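Uncharacterized tRNA/rRNA methyltransferase HI_0380 (Haemophilus influenzae, PDB 3ILK) is uncharacterised, but is probably an RNA methyltransferase that binds RNA and uses S-adenosyl-L-methionine as methyl donor. Local coordinates at residues A[77-82]-A[109-114]; A[91-96]-A[128-133]; A[9-14]-A[35-40]. One frame throughout, in Å; residues are numbered along the deposited sequence.

Contact 1. Residues A[77-82]-A[109-114]; sequences LVIGTS and IAIVFG. With EDO (1,2-ethanediol), chain C.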
loop_
_atom_site.group_PDB
_atom_site.type_symbol
_atom_site.label_atom_id
_atom_site.label_comp_id
_atom_site.label_asym_id
_atom_site.label_seq_id
_atom_site.Cartn_x
_atom_site.Cartn_y
_atom_site.Cartn_z
ATOM N N LEU A 77 -21.659 -17.428 -9.159
ATOM C CA LEU A 77 -20.489 -17.595 -8.282
ATOM C C LEU A 77 -20.874 -16.987 -6.952
ATOM O O LEU A 77 -21.199 -15.846 -6.909
ATOM C CB LEU A 77 -19.242 -16.863 -8.769
ATOM C CG LEU A 77 -17.924 -16.862 -7.919
ATOM C CD1 LEU A 77 -17.415 -18.268 -7.527
ATOM C CD2 LEU A 77 -16.735 -16.073 -8.613
ATOM N N VAL A 78 -20.803 -17.793 -5.910
ATOM C CA VAL A 78 -21.215 -17.438 -4.588
ATOM C C VAL A 78 -20.019 -17.609 -3.645
ATOM O O VAL A 78 -19.413 -18.672 -3.620
ATOM C CB VAL A 78 -22.348 -18.343 -4.163
ATOM C CG1 VAL A 78 -22.840 -17.982 -2.703
ATOM C CG2 VAL A 78 -23.514 -18.221 -5.175
ATOM N N ILE A 79 -19.694 -16.554 -2.878
ATOM C CA ILE A 79 -18.569 -16.587 -1.991
ATOM C C ILE A 79 -19.166 -16.271 -0.654
ATOM O O ILE A 79 -19.829 -15.199 -0.521
ATOM C CB ILE A 79 -17.541 -15.483 -2.265
ATOM C CG1 ILE A 79 -16.947 -15.593 -3.707
ATOM C CG2 ILE A 79 -16.331 -15.596 -1.303
ATOM C CD1 ILE A 79 -16.541 -16.951 -3.993
ATOM N N GLY A 80 -18.961 -17.152 0.327
ATOM C CA GLY A 80 -19.413 -16.800 1.746
ATOM C C GLY A 80 -18.218 -16.566 2.662
ATOM O O GLY A 80 -17.196 -17.255 2.573
ATOM N N THR A 81 -18.293 -15.586 3.550
ATOM C CA THR A 81 -17.184 -15.376 4.452
ATOM C C THR A 81 -17.306 -16.478 5.512
ATOM O O THR A 81 -18.416 -16.973 5.821
ATOM C CB THR A 81 -17.235 -14.013 5.201
ATOM O OG1 THR A 81 -18.480 -13.936 5.858
ATOM C CG2 THR A 81 -17.108 -12.809 4.245
ATOM N N SER A 82 -16.161 -16.880 6.042
ATOM C CA SER A 82 -16.128 -17.836 7.127
ATOM C C SER A 82 -14.838 -17.845 7.920
ATOM O O SER A 82 -13.771 -17.475 7.411
ATOM C CB SER A 82 -16.456 -19.236 6.648
ATOM O OG SER A 82 -15.362 -19.883 6.077
ATOM N N ILE A 109 -21.804 -12.418 -9.191
ATOM C CA ILE A 109 -21.124 -12.947 -8.055
ATOM C C ILE A 109 -21.896 -12.409 -6.840
ATOM O O ILE A 109 -22.204 -11.189 -6.760
ATOM C CB ILE A 109 -19.632 -12.394 -8.026
ATOM C CG1 ILE A 109 -18.860 -12.784 -9.279
ATOM C CG2 ILE A 109 -18.899 -12.801 -6.735
ATOM C CD1 ILE A 109 -18.718 -11.615 -10.254
ATOM N N ALA A 110 -22.248 -13.286 -5.908
ATOM C CA ALA A 110 -22.669 -12.755 -4.574
ATOM C C ALA A 110 -21.538 -12.992 -3.571
ATOM O O ALA A 110 -20.921 -14.049 -3.553
ATOM C CB ALA A 110 -23.964 -13.454 -4.127
ATOM N N ILE A 111 -21.180 -11.992 -2.795
ATOM C CA ILE A 111 -20.358 -12.241 -1.639
ATOM C C ILE A 111 -21.218 -12.089 -0.396
ATOM O O ILE A 111 -21.762 -11.020 -0.168
ATOM C CB ILE A 111 -19.145 -11.309 -1.643
ATOM C CG1 ILE A 111 -18.450 -11.374 -3.048
ATOM C CG2 ILE A 111 -18.196 -11.705 -0.540
ATOM C CD1 ILE A 111 -17.359 -10.330 -3.211
ATOM N N VAL A 112 -21.276 -13.150 0.426
ATOM C CA VAL A 112 -22.222 -13.267 1.504
ATOM C C VAL A 112 -21.433 -13.161 2.776
ATOM O O VAL A 112 -20.482 -13.911 2.988
ATOM C CB VAL A 112 -23.055 -14.619 1.456
ATOM C CG1 VAL A 112 -24.201 -14.593 2.513
ATOM C CG2 VAL A 112 -23.646 -14.844 -0.004
ATOM N N PHE A 113 -21.856 -12.208 3.591
ATOM C CA PHE A 113 -21.315 -11.917 4.911
ATOM C C PHE A 113 -22.254 -12.501 5.931
ATOM O O PHE A 113 -23.429 -12.057 6.066
ATOM C CB PHE A 113 -21.124 -10.402 5.068
ATOM C CG PHE A 113 -20.054 -9.837 4.147
ATOM C CD1 PHE A 113 -20.334 -9.564 2.795
ATOM C CD2 PHE A 113 -18.771 -9.595 4.629
ATOM C CE1 PHE A 113 -19.345 -9.052 1.948
ATOM C CE2 PHE A 113 -17.779 -9.107 3.790
ATOM C CZ PHE A 113 -18.063 -8.845 2.442
ATOM N N GLY A 114 -21.751 -13.506 6.667
ATOM C CA GLY A 114 -22.600 -14.241 7.589
ATOM C C GLY A 114 -22.663 -13.409 8.829
ATOM O O GLY A 114 -21.958 -12.402 8.946
HETATM C C1 EDO C . -19.240 -11.165 8.309
HETATM O O1 EDO C . -17.879 -11.417 7.909
HETATM C C2 EDO C . -19.311 -10.728 9.789
HETATM O O2 EDO C . -17.999 -10.435 10.297
HETATM O O HOH W 1 -19.308 -15.255 8.036
#

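Contact 2. Residues A[91-96]-A[128-133]; sequences TLIEPR and CHYHLN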
loop_
_atom_site.group_PDB
_atom_site.type_symbol
_atom_site.label_atom_id
_atom_site.label_comp_id
_atom_site.label_asym_id
_atom_site.label_seq_id
_atom_site.Cartn_x
_atom_site.Cartn_y
_atom_site.Cartn_z
ATOM N N THR A 91 -11.781 -25.404 0.092
ATOM C CA THR A 91 -12.394 -24.285 -0.627
ATOM C C THR A 91 -12.221 -22.957 0.076
ATOM O O THR A 91 -12.814 -21.974 -0.347
ATOM C CB THR A 91 -13.927 -24.480 -0.773
ATOM O OG1 THR A 91 -14.515 -24.669 0.532
ATOM C CG2 THR A 91 -14.286 -25.686 -1.720
ATOM N N LEU A 92 -11.402 -22.936 1.130
ATOM C CA LEU A 92 -11.034 -21.706 1.835
ATOM C C LEU A 92 -10.070 -20.867 1.025
ATOM O O LEU A 92 -9.112 -21.390 0.502
ATOM C CB LEU A 92 -10.342 -22.038 3.159
ATOM C CG LEU A 92 -11.278 -22.428 4.304
ATOM C CD1 LEU A 92 -10.371 -23.112 5.359
ATOM C CD2 LEU A 92 -12.019 -21.199 4.864
ATOM N N ILE A 93 -10.323 -19.572 0.910
ATOM C CA ILE A 93 -9.443 -18.654 0.151
ATOM C C ILE A 93 -9.342 -17.373 0.941
ATOM O O ILE A 93 -10.165 -17.148 1.767
ATOM C CB ILE A 93 -10.034 -18.305 -1.231
ATOM C CG1 ILE A 93 -11.475 -17.766 -1.087
ATOM C CG2 ILE A 93 -9.988 -19.505 -2.153
ATOM C CD1 ILE A 93 -12.069 -17.449 -2.408
ATOM N N GLU A 94 -8.350 -16.521 0.675
ATOM C CA GLU A 94 -8.291 -15.233 1.374
ATOM C C GLU A 94 -8.591 -14.114 0.365
ATOM O O GLU A 94 -8.714 -14.410 -0.824
ATOM C CB GLU A 94 -6.922 -15.054 2.045
ATOM C CG GLU A 94 -6.654 -16.159 3.079
ATOM C CD GLU A 94 -5.215 -16.273 3.485
ATOM O OE1 GLU A 94 -4.971 -17.028 4.433
ATOM O OE2 GLU A 94 -4.332 -15.607 2.900
ATOM N N PRO A 95 -8.781 -12.861 0.843
ATOM C CA PRO A 95 -9.342 -11.778 0.028
ATOM C C PRO A 95 -8.600 -11.444 -1.268
ATOM O O PRO A 95 -9.245 -11.088 -2.249
ATOM C CB PRO A 95 -9.259 -10.577 0.969
ATOM C CG PRO A 95 -9.449 -11.179 2.320
ATOM C CD PRO A 95 -8.560 -12.390 2.223
ATOM N N ARG A 96 -7.276 -11.553 -1.271
ATOM C CA ARG A 96 -6.528 -11.288 -2.501
ATOM C C ARG A 96 -6.893 -12.291 -3.615
ATOM O O ARG A 96 -7.329 -11.892 -4.679
ATOM C CB ARG A 96 -5.017 -11.284 -2.231
ATOM C CG ARG A 96 -4.276 -10.472 -3.226
ATOM C CD ARG A 96 -3.000 -9.876 -2.653
ATOM N NE ARG A 96 -3.273 -8.913 -1.580
ATOM C CZ ARG A 96 -2.340 -8.377 -0.780
ATOM N NH1 ARG A 96 -2.708 -7.505 0.156
ATOM N NH2 ARG A 96 -1.043 -8.707 -0.908
ATOM N N CYS A 128 -22.088 -22.116 -0.998
ATOM C CA CYS A 128 -20.991 -21.288 -1.489
ATOM C C CYS A 128 -19.943 -22.083 -2.267
ATOM O O CYS A 128 -19.551 -23.151 -1.825
ATOM C CB CYS A 128 -20.280 -20.642 -0.355
ATOM S SG CYS A 128 -21.420 -19.625 0.594
ATOM N N HIS A 129 -19.386 -21.490 -3.328
ATOM C CA HIS A 129 -18.380 -22.228 -4.151
ATOM C C HIS A 129 -17.045 -22.075 -3.412
ATOM O O HIS A 129 -16.254 -23.002 -3.378
ATOM C CB HIS A 129 -18.317 -21.634 -5.548
ATOM C CG HIS A 129 -19.609 -21.775 -6.294
ATOM N ND1 HIS A 129 -19.914 -22.888 -7.065
ATOM C CD2 HIS A 129 -20.706 -20.981 -6.329
ATOM C CE1 HIS A 129 -21.136 -22.761 -7.555
ATOM N NE2 HIS A 129 -21.638 -21.616 -7.124
ATOM N N TYR A 130 -16.847 -20.927 -2.744
ATOM C CA TYR A 130 -15.590 -20.722 -2.027
ATOM C C TYR A 130 -15.911 -20.056 -0.715
ATOM O O TYR A 130 -17.015 -19.476 -0.543
ATOM C CB TYR A 130 -14.474 -19.945 -2.826
ATOM C CG TYR A 130 -14.082 -20.604 -4.148
ATOM C CD1 TYR A 130 -14.736 -20.242 -5.323
ATOM C CD2 TYR A 130 -13.067 -21.588 -4.218
ATOM C CE1 TYR A 130 -14.416 -20.834 -6.540
ATOM C CE2 TYR A 130 -12.734 -22.206 -5.443
ATOM C CZ TYR A 130 -13.414 -21.816 -6.592
ATOM O OH TYR A 130 -13.117 -22.368 -7.805
ATOM N N HIS A 131 -14.997 -20.215 0.236
ATOM C CA HIS A 131 -15.234 -19.673 1.583
ATOM C C HIS A 131 -14.124 -18.735 1.903
ATOM O O HIS A 131 -12.947 -19.119 1.837
ATOM C CB HIS A 131 -15.347 -20.788 2.591
ATOM C CG HIS A 131 -16.413 -21.781 2.224
ATOM N ND1 HIS A 131 -16.156 -22.900 1.459
ATOM C CD2 HIS A 131 -17.744 -21.757 2.407
ATOM C CE1 HIS A 131 -17.280 -23.550 1.239
ATOM N NE2 HIS A 131 -18.260 -22.877 1.807
ATOM N N LEU A 132 -14.510 -17.502 2.268
ATOM C CA LEU A 132 -13.582 -16.385 2.325
ATOM C C LEU A 132 -13.171 -16.103 3.751
ATOM O O LEU A 132 -14.006 -15.783 4.592
ATOM C CB LEU A 132 -14.198 -15.155 1.648
ATOM C CG LEU A 132 -13.365 -13.848 1.697
ATOM C CD1 LEU A 132 -12.051 -14.095 1.016
ATOM C CD2 LEU A 132 -14.121 -12.675 1.009
ATOM N N ASN A 133 -11.880 -16.263 4.037
ATOM C CA ASN A 133 -11.434 -16.003 5.390
ATOM C C ASN A 133 -10.441 -14.868 5.346
ATOM O O ASN A 133 -9.521 -14.865 4.502
ATOM C CB ASN A 133 -10.789 -17.252 6.023
ATOM C CG ASN A 133 -10.223 -16.962 7.398
ATOM O OD1 ASN A 133 -9.013 -16.823 7.567
ATOM N ND2 ASN A 133 -11.097 -16.810 8.371
#

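Contact 3. Residues A[9-14]-A[35-40]; sequences RIVLIE and QLCLVS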
loop_
_atom_site.group_PDB
_atom_site.type_symbol
_atom_site.label_atom_id
_atom_site.label_comp_id
_atom_site.label_asym_id
_atom_site.label_seq_id
_atom_site.Cartn_x
_atom_site.Cartn_y
_atom_site.Cartn_z
ATOM N N ARG A 9 -22.910 -8.508 -6.072
ATOM C CA ARG A 9 -23.908 -8.271 -5.034
ATOM C C ARG A 9 -23.283 -8.564 -3.688
ATOM O O ARG A 9 -22.812 -9.684 -3.450
ATOM C CB ARG A 9 -25.141 -9.172 -5.270
ATOM C CG ARG A 9 -26.300 -8.973 -4.230
ATOM C CD ARG A 9 -27.500 -9.864 -4.524
ATOM N NE ARG A 9 -27.975 -9.725 -5.912
ATOM C CZ ARG A 9 -28.707 -10.614 -6.584
ATOM N NH1 ARG A 9 -29.117 -11.770 -6.039
ATOM N NH2 ARG A 9 -29.013 -10.347 -7.850
ATOM N N ILE A 10 -23.355 -7.598 -2.784
ATOM C CA ILE A 10 -22.936 -7.766 -1.404
ATOM C C ILE A 10 -24.168 -8.179 -0.583
ATOM O O ILE A 10 -25.157 -7.462 -0.545
ATOM C CB ILE A 10 -22.309 -6.440 -0.861
ATOM C CG1 ILE A 10 -21.035 -6.057 -1.645
ATOM C CG2 ILE A 10 -22.019 -6.491 0.672
ATOM C CD1 ILE A 10 -19.869 -7.012 -1.467
ATOM N N VAL A 11 -24.117 -9.352 0.045
ATOM C CA VAL A 11 -25.269 -9.811 0.824
ATOM C C VAL A 11 -24.944 -9.787 2.311
ATOM O O VAL A 11 -23.966 -10.351 2.733
ATOM C CB VAL A 11 -25.681 -11.259 0.431
ATOM C CG1 VAL A 11 -26.934 -11.697 1.288
ATOM C CG2 VAL A 11 -25.874 -11.386 -1.160
ATOM N N LEU A 12 -25.790 -9.163 3.120
ATOM C CA LEU A 12 -25.602 -9.163 4.548
ATOM C C LEU A 12 -26.709 -9.988 5.259
ATOM O O LEU A 12 -27.932 -9.604 5.268
ATOM C CB LEU A 12 -25.632 -7.717 5.077
ATOM C CG LEU A 12 -24.831 -6.621 4.367
ATOM C CD1 LEU A 12 -24.969 -5.249 5.139
ATOM C CD2 LEU A 12 -23.347 -6.982 4.186
ATOM N N ILE A 13 -26.267 -11.107 5.851
ATOM C CA ILE A 13 -27.168 -12.018 6.581
ATOM C C ILE A 13 -27.524 -11.519 7.965
ATOM O O ILE A 13 -26.668 -11.449 8.847
ATOM C CB ILE A 13 -26.569 -13.400 6.770
ATOM C CG1 ILE A 13 -26.006 -13.959 5.419
ATOM C CG2 ILE A 13 -27.609 -14.370 7.328
ATOM C CD1 ILE A 13 -27.033 -14.053 4.282
ATOM N N GLU A 14 -28.813 -11.262 8.156
ATOM C CA GLU A 14 -29.371 -10.876 9.471
ATOM C C GLU A 14 -28.525 -9.875 10.166
ATOM O O GLU A 14 -27.882 -10.213 11.131
ATOM C CB GLU A 14 -29.569 -12.091 10.381
ATOM C CG GLU A 14 -30.427 -13.145 9.725
ATOM C CD GLU A 14 -30.598 -14.375 10.591
ATOM O OE1 GLU A 14 -30.437 -14.298 11.840
ATOM O OE2 GLU A 14 -30.967 -15.409 10.049
ATOM N N GLN A 35 -24.238 -2.728 -5.207
ATOM C CA GLN A 35 -25.381 -3.637 -5.067
ATOM C C GLN A 35 -25.407 -4.299 -3.733
ATOM O O GLN A 35 -24.592 -5.173 -3.469
ATOM C CB GLN A 35 -25.370 -4.747 -6.092
ATOM C CG GLN A 35 -25.106 -4.297 -7.512
ATOM C CD GLN A 35 -26.367 -4.145 -8.291
ATOM O OE1 GLN A 35 -26.665 -4.961 -9.167
ATOM N NE2 GLN A 35 -27.154 -3.120 -7.962
ATOM N N LEU A 36 -26.381 -3.915 -2.933
ATOM C CA LEU A 36 -26.522 -4.378 -1.585
ATOM C C LEU A 36 -27.839 -5.193 -1.420
ATOM O O LEU A 36 -28.914 -4.775 -1.855
ATOM C CB LEU A 36 -26.504 -3.157 -0.615
ATOM C CG LEU A 36 -26.722 -3.550 0.843
ATOM C CD1 LEU A 36 -25.521 -4.369 1.360
ATOM C CD2 LEU A 36 -26.959 -2.282 1.739
ATOM N N CYS A 37 -27.724 -6.348 -0.774
ATOM C CA CYS A 37 -28.858 -7.199 -0.433
ATOM C C CYS A 37 -28.807 -7.593 1.049
ATOM O O CYS A 37 -27.764 -8.086 1.541
ATOM C CB CYS A 37 -28.821 -8.419 -1.340
ATOM S SG CYS A 37 -30.124 -9.626 -1.105
ATOM N N LEU A 38 -29.915 -7.332 1.751
ATOM C CA LEU A 38 -30.172 -7.699 3.153
ATOM C C LEU A 38 -31.091 -8.938 3.291
ATOM O O LEU A 38 -32.142 -9.003 2.627
ATOM C CB LEU A 38 -30.776 -6.498 3.890
ATOM C CG LEU A 38 -30.123 -5.109 3.648
ATOM C CD1 LEU A 38 -30.840 -4.019 4.475
ATOM C CD2 LEU A 38 -28.594 -5.154 3.983
ATOM N N VAL A 39 -30.650 -9.929 4.089
ATOM C CA VAL A 39 -31.491 -11.073 4.467
ATOM C C VAL A 39 -32.004 -10.822 5.857
ATOM O O VAL A 39 -31.218 -10.677 6.813
ATOM C CB VAL A 39 -30.761 -12.401 4.371
ATOM C CG1 VAL A 39 -31.698 -13.642 4.651
ATOM C CG2 VAL A 39 -30.072 -12.573 2.924
ATOM N N SER A 40 -33.327 -10.713 5.988
ATOM C CA SER A 40 -33.937 -10.567 7.310
ATOM C C SER A 40 -33.136 -9.639 8.220
ATOM O O SER A 40 -32.692 -10.077 9.266
ATOM C CB SER A 40 -34.030 -11.910 8.038
ATOM O OG SER A 40 -34.950 -12.720 7.374
HETATM O O HOH W 2 -27.706 -7.253 -7.342
HETATM O O HOH W 3 -29.475 -8.365 6.940
#

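Contact 1. Residues A[77-82]-A[109-114]
Strands 77-81 and 109-113 pair in parallel in the middle of the sheet of the SpoU-family methylase domain, where Thr81 faces Phe113. Their axes run 16° apart. Ala110 N gives to Leu77 O and Ile79 N to Ala110 O. Val112 N then reaches Ile79 O at 2.7 Å, and Thr81 N gives to Val112 O. Leu77 and Ile109 lie side by side on one sheet face, with CD2 of Leu77 4.0 Å from CG1 of Ile109. On the other face, Val78 CG1 meets Val112 CG2 at 4.2 Å. Thr81, at the end of its strand, and Ser82 and Gly114, just beyond the two strands, probably bind S-adenosyl-L-methionine, as in SPOUT relatives that hold it in a trefoil knot. Thr81 CG2 approaches the Phe113 ring obliquely, 3.6 Å from CD2. With chi1 at 55°, Thr81 OG1 sits between its own backbone N and carbonyl carbon, where it is hydrogen-bonded to a water at 2.7 Å. That water bonds more weakly to Thr81 O and Gly114 N. O1 of a 1,2-ethanediol, probably from the crystallisation liquor, makes a weak 3.3 Å bond to Thr81 OG1 and lies at the edge of the Phe113 ring. Phe113 also packs on helix 145-169.

Contact 2. Residues A[91-96]-A[128-133]
Thr91 and His131 are joined twice, once through side chains and once through backbone. Thr91 OG1 lies in the plane of the imidazole, at its edge, and is hydrogen-bonded to His131 ND1 at 2.6 Å. Either atom could be the donor. A chi1 of 56° sets this hydroxyl between the Thr91 backbone N and carbonyl carbon, and it is also hydrogen-bonded to Leu88 O. The other ring nitrogen, NE2 of His131, is bonded to Leu125 O, so both ring nitrogens have partners and the rotation of the ring is fixed. His131 N gives to Thr91 O at 2.9 Å, and the donor stands 36° out of the carbonyl plane.

Two more backbone bonds follow. Ile93 N gives to His131 O at 2.8 Å. Asn133 N gives to Ile93 O at 3.0 Å, while the side-chain ND2 of Asn133 is satisfied by Ser82 O. The backbone bonds add strand 92-93 in parallel to strand 130-132, as the last strand at this end of the chain's sheet. The other side of strand 130-132 is taken by strand 77-81.

Ile93 crosses Tyr130 at about a right angle, with CD1 of Ile93 3.5 Å from Tyr130 CB. On the same face of the sheet as Ile93, Leu132 CD1 touches Pro95 N, also at 3.5 Å. There the chain enters helix 95-104 after the N-cap residue Glu94. Next along the chain, Arg96 forms salt bridges to Glu155 of its own chain and to Glu155 of the second subunit, and Pro95 packs on Tyr154 of that subunit.

Contact 3. Residues A[9-14]-A[35-40]
At the edge of the Arg9 guanidinium, in its plane, sits a water. This water accepts from Arg9 NE at 2.9 Å and donates weakly to Gln35 OE1, linking the two side chains at the start of the pair. Arg9 NH1 is held elsewhere, by the carbonyls of Ala71 and Asp73. The aliphatic part of Arg9 is extended as far as CD (chi2 179°), and this CD rests 3.7 Å from Cys37 CB.

The backbones form a parallel ladder. Ile10 N gives to Gln35 O, Cys37 N to Ile10 O, Leu12 N to Cys37 O, Val39 N to Leu12 O and Glu14 N to Val39 O. The last is bent, at 139°. A second water donates to both Leu12 O, at 2.6 Å, and Val39 O, at 2.9 Å.

On the face of Val11, Val39 CG2 touches Val11 CG1 and Ile13 CD1, each at 3.6 Å. On the face of Leu12, Leu36 CD1 meets Leu12 CG at 3.8 Å, the two side chains crossing at about a right angle. Leu38 lies beside Leu12 and points the same way. At the far end the Glu14 carboxylate forms a salt bridge with Arg115.

The two strands and helix 18-31 make a beta-alpha-beta unit. Met28, Ala24 and Ile21 of that helix cover the leucine-rich face, while Ala71 of helix 68-71 covers Val11, Cys37 and Val39. Strand 109-113 flanks strand 8-13 on its other side.

All three contacts lie in one parallel sheet of the SpoU family domain. Contact 3 comes first along the chain and closes before contact 1 opens. The segments of contacts 1 and 2 alternate, in the order 77-82, 91-96, 109-114, 128-133. Across the sheet the strands of these contacts stand in the order 35-39, 8-13, 109-113, 77-81, 130-132, 92-93. The centre of contact 1 is about 8 Å from that of contact 2 and about 10 Å from that of contact 3; the centres of contacts 2 and 3 are about 18 Å apart. Contact 1 therefore joins the two flanks, beside the probable S-adenosyl-L-methionine site. Contact 2 borders the second subunit through Pro95 and Arg96.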